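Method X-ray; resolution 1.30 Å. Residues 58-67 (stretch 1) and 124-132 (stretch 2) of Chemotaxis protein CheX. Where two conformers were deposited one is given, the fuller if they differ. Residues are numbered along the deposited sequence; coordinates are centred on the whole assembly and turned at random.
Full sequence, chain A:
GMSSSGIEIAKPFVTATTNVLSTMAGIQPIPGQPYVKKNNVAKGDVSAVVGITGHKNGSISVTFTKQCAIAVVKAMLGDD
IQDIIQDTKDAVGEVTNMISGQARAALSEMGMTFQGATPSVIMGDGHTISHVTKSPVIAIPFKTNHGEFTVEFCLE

Stretch 1 (58-67) GSISVTFTKQ
Stretch 2 124-132: GDGHTISHV

Residues 58-64 form an extended strand, and a second strand includes residues 127-131. They run nearly antiparallel, with 160° between their N-to-C directions and axes 9.2 Å apart at closest approach. No backbone hydrogen bond joins them; the contact is made by side chains. In register, S59 CA lies 7.8 Å from H131 CA, T63 CA 8.2 Å from I129 CA, and K66 CA 7.6 Å from D125 CA.

Alternation sets the pattern. S59, S61 and T63 point their CA-to-CB bonds toward the other strand, while I60 and V62 point away. Opposite them, I129 and H131 point toward, and T128 and S130 away.

H131 (chi1 -70°, m; chi2 -89°) presents its ring edge to two serines. S61 takes the p rotamer, and its OG forms a hydrogen bond with H131 NE2 at 2.8 Å. Either atom could be the donor. S59 is t, and its OG lies 3.4 Å from H131 CE1, near the ring plane. This is a contact with carbon; S59 OG finds its hydrogen bond elsewhere in the structure.

I129 (t, t) supplies the apolar part. Its CG2 is 3.5 Å from T63 OG1, with T63 in the m rotamer. That hydroxyl is hydrogen-bonded elsewhere in the structure; its approach to the methyl is packing, not a hydrogen bond. I129 CD1 reaches S61 CB at 4.4 Å.

The exposed end is closed by charge. K66 extends through chi1 and chi2 (both t), then bends at chi3 (-81°, m) and chi4 (-68°, m). Its NZ donates to D125 OD1 at 2.9 Å, a hydrogen bond within a salt bridge. The CA-to-CB bond of D125 points sideways, but with chi1 m (-73°) and chi2 1° its carboxylate comes nearer. K66 lies in the first turn of a helix, just after T65, the N-cap residue. T65 is p, and its side chain caps a backbone N just past the stretch.

D125 sits in a type II turn from G124 to H127. Phi/psi are -61/129 at D125 and 70/21 at G126, where positive phi favours glycine. G124 adopts 141/129; a CB there would jam against the preceding carbonyl O. G124 O accepts twice from H127: from backbone N at 3.2 Å, and from side-chain ND1 at 2.8 Å with an N-H...acceptor angle of 150°. The H127 rotamer is p, with chi2 -100°. H127 NE2 and S130 OG are satisfied elsewhere.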

# COMPACT_ATOMS: atom_id res chain seq x y z
N GLY A 58 1.91 8.98 7.08
CA GLY A 58 2.91 8.42 6.19
C GLY A 58 2.72 6.96 5.96
O GLY A 58 1.60 6.47 6.03
N SER A 59 3.83 6.32 5.63
CA SER A 59 3.78 4.93 5.23
C SER A 59 5.14 4.27 5.40
O SER A 59 6.17 4.95 5.37
CB SER A 59 3.41 4.89 3.77
OG SER A 59 3.25 3.58 3.30
N ILE A 60 5.11 2.95 5.59
CA ILE A 60 6.31 2.11 5.60
C ILE A 60 6.11 1.05 4.51
O ILE A 60 5.05 0.41 4.44
CB ILE A 60 6.54 1.38 6.94
CG1 ILE A 60 6.47 2.35 8.12
CG2 ILE A 60 7.86 0.57 6.93
CD1 ILE A 60 6.36 1.66 9.48
N SER A 61 7.10 0.89 3.62
CA SER A 61 7.06 -0.21 2.66
C SER A 61 8.34 -1.01 2.69
O SER A 61 9.39 -0.56 3.14
CB SER A 61 6.78 0.28 1.23
OG SER A 61 7.82 1.09 0.78
N VAL A 62 8.24 -2.22 2.17
CA VAL A 62 9.40 -3.08 1.98
C VAL A 62 9.27 -3.71 0.59
O VAL A 62 8.21 -4.20 0.24
CB VAL A 62 9.52 -4.10 3.14
CG1 VAL A 62 8.28 -4.99 3.23
CG2 VAL A 62 10.82 -4.87 3.03
N THR A 63 10.34 -3.64 -0.20
CA THR A 63 10.39 -4.20 -1.54
C THR A 63 11.50 -5.23 -1.54
O THR A 63 12.67 -4.90 -1.30
CB THR A 63 10.53 -3.15 -2.63
OG1 THR A 63 9.36 -2.35 -2.67
CG2 THR A 63 10.76 -3.78 -4.01
N PHE A 64 11.11 -6.47 -1.80
CA PHE A 64 12.03 -7.61 -1.80
C PHE A 64 12.38 -8.05 -3.22
O PHE A 64 11.51 -8.07 -4.11
CB PHE A 64 11.36 -8.84 -1.14
CG PHE A 64 11.06 -8.71 0.33
CD1 PHE A 64 12.00 -9.12 1.27
CD2 PHE A 64 9.87 -8.17 0.77
CE1 PHE A 64 11.72 -9.04 2.63
CE2 PHE A 64 9.59 -8.10 2.10
CZ PHE A 64 10.51 -8.50 3.04
N THR A 65 13.63 -8.46 -3.40
CA THR A 65 14.00 -9.27 -4.54
C THR A 65 13.28 -10.64 -4.41
O THR A 65 13.00 -11.13 -3.30
CB THR A 65 15.52 -9.47 -4.64
OG1 THR A 65 16.01 -10.22 -3.51
CG2 THR A 65 16.28 -8.14 -4.79
N LYS A 66 13.11 -11.33 -5.53
CA LYS A 66 12.43 -12.63 -5.54
C LYS A 66 13.14 -13.61 -4.61
O LYS A 66 12.46 -14.26 -3.81
CB LYS A 66 12.44 -13.17 -6.97
CG LYS A 66 11.79 -14.51 -7.13
CD LYS A 66 11.88 -14.96 -8.60
CE LYS A 66 10.84 -14.33 -9.39
NZ LYS A 66 9.44 -14.83 -9.03
N GLN A 67 14.46 -13.71 -4.69
CA GLN A 67 15.21 -14.67 -3.86
C GLN A 67 14.96 -14.41 -2.36
O GLN A 67 14.77 -15.38 -1.56
CB GLN A 67 16.74 -14.55 -4.10
CG GLN A 67 17.61 -15.51 -3.25
CD GLN A 67 19.11 -15.27 -3.32
OE1 GLN A 67 19.60 -14.29 -3.87
NE2 GLN A 67 19.86 -16.18 -2.69
N GLY A 124 4.35 -9.73 -8.14
CA GLY A 124 4.51 -9.72 -9.60
C GLY A 124 5.91 -9.26 -9.90
O GLY A 124 6.36 -8.26 -9.38
N ASP A 125 6.64 -10.02 -10.73
CA ASP A 125 8.04 -9.69 -10.97
C ASP A 125 8.17 -8.30 -11.60
O ASP A 125 7.45 -7.96 -12.55
CB ASP A 125 8.69 -10.70 -11.92
CG ASP A 125 8.93 -12.05 -11.30
OD1 ASP A 125 8.61 -12.29 -10.13
OD2 ASP A 125 9.50 -12.89 -12.03
N GLY A 126 9.03 -7.48 -11.01
CA GLY A 126 9.31 -6.17 -11.57
C GLY A 126 8.18 -5.16 -11.48
O GLY A 126 8.18 -4.17 -12.23
N HIS A 127 7.24 -5.39 -10.56
CA HIS A 127 6.27 -4.32 -10.26
C HIS A 127 7.01 -3.13 -9.65
O HIS A 127 8.14 -3.24 -9.20
CB HIS A 127 5.14 -4.81 -9.33
CG HIS A 127 5.58 -5.07 -7.92
ND1 HIS A 127 5.86 -6.33 -7.44
CD2 HIS A 127 5.79 -4.21 -6.89
CE1 HIS A 127 6.23 -6.22 -6.17
NE2 HIS A 127 6.19 -4.95 -5.81
N THR A 128 6.32 -2.00 -9.63
CA THR A 128 6.81 -0.86 -8.93
C THR A 128 5.83 -0.38 -7.88
O THR A 128 4.62 -0.50 -8.04
CB THR A 128 7.15 0.32 -9.85
OG1 THR A 128 6.00 0.74 -10.58
CG2 THR A 128 8.25 -0.09 -10.85
N ILE A 129 6.36 0.22 -6.82
CA ILE A 129 5.58 0.87 -5.79
C ILE A 129 6.15 2.27 -5.61
O ILE A 129 7.37 2.46 -5.54
CB ILE A 129 5.53 0.06 -4.48
CG1 ILE A 129 4.68 0.77 -3.41
CG2 ILE A 129 6.89 -0.24 -3.93
CD1 ILE A 129 4.14 -0.18 -2.28
N SER A 130 5.24 3.24 -5.53
CA SER A 130 5.56 4.64 -5.41
C SER A 130 4.76 5.27 -4.27
O SER A 130 3.55 5.19 -4.27
CB SER A 130 5.19 5.39 -6.69
OG SER A 130 5.90 4.88 -7.85
N HIS A 131 5.42 5.95 -3.36
CA HIS A 131 4.79 6.69 -2.27
C HIS A 131 4.28 8.02 -2.75
O HIS A 131 4.99 8.76 -3.44
CB HIS A 131 5.77 6.89 -1.10
CG HIS A 131 6.07 5.62 -0.39
ND1 HIS A 131 5.30 5.18 0.67
CD2 HIS A 131 7.06 4.71 -0.55
CE1 HIS A 131 5.78 4.02 1.10
NE2 HIS A 131 6.83 3.70 0.36
N VAL A 132 3.03 8.35 -2.42
CA VAL A 132 2.38 9.57 -2.85
C VAL A 132 2.46 10.54 -1.69
O VAL A 132 1.68 10.44 -0.72
CB VAL A 132 0.93 9.31 -3.25
CG1 VAL A 132 0.20 10.62 -3.60
CG2 VAL A 132 0.85 8.29 -4.39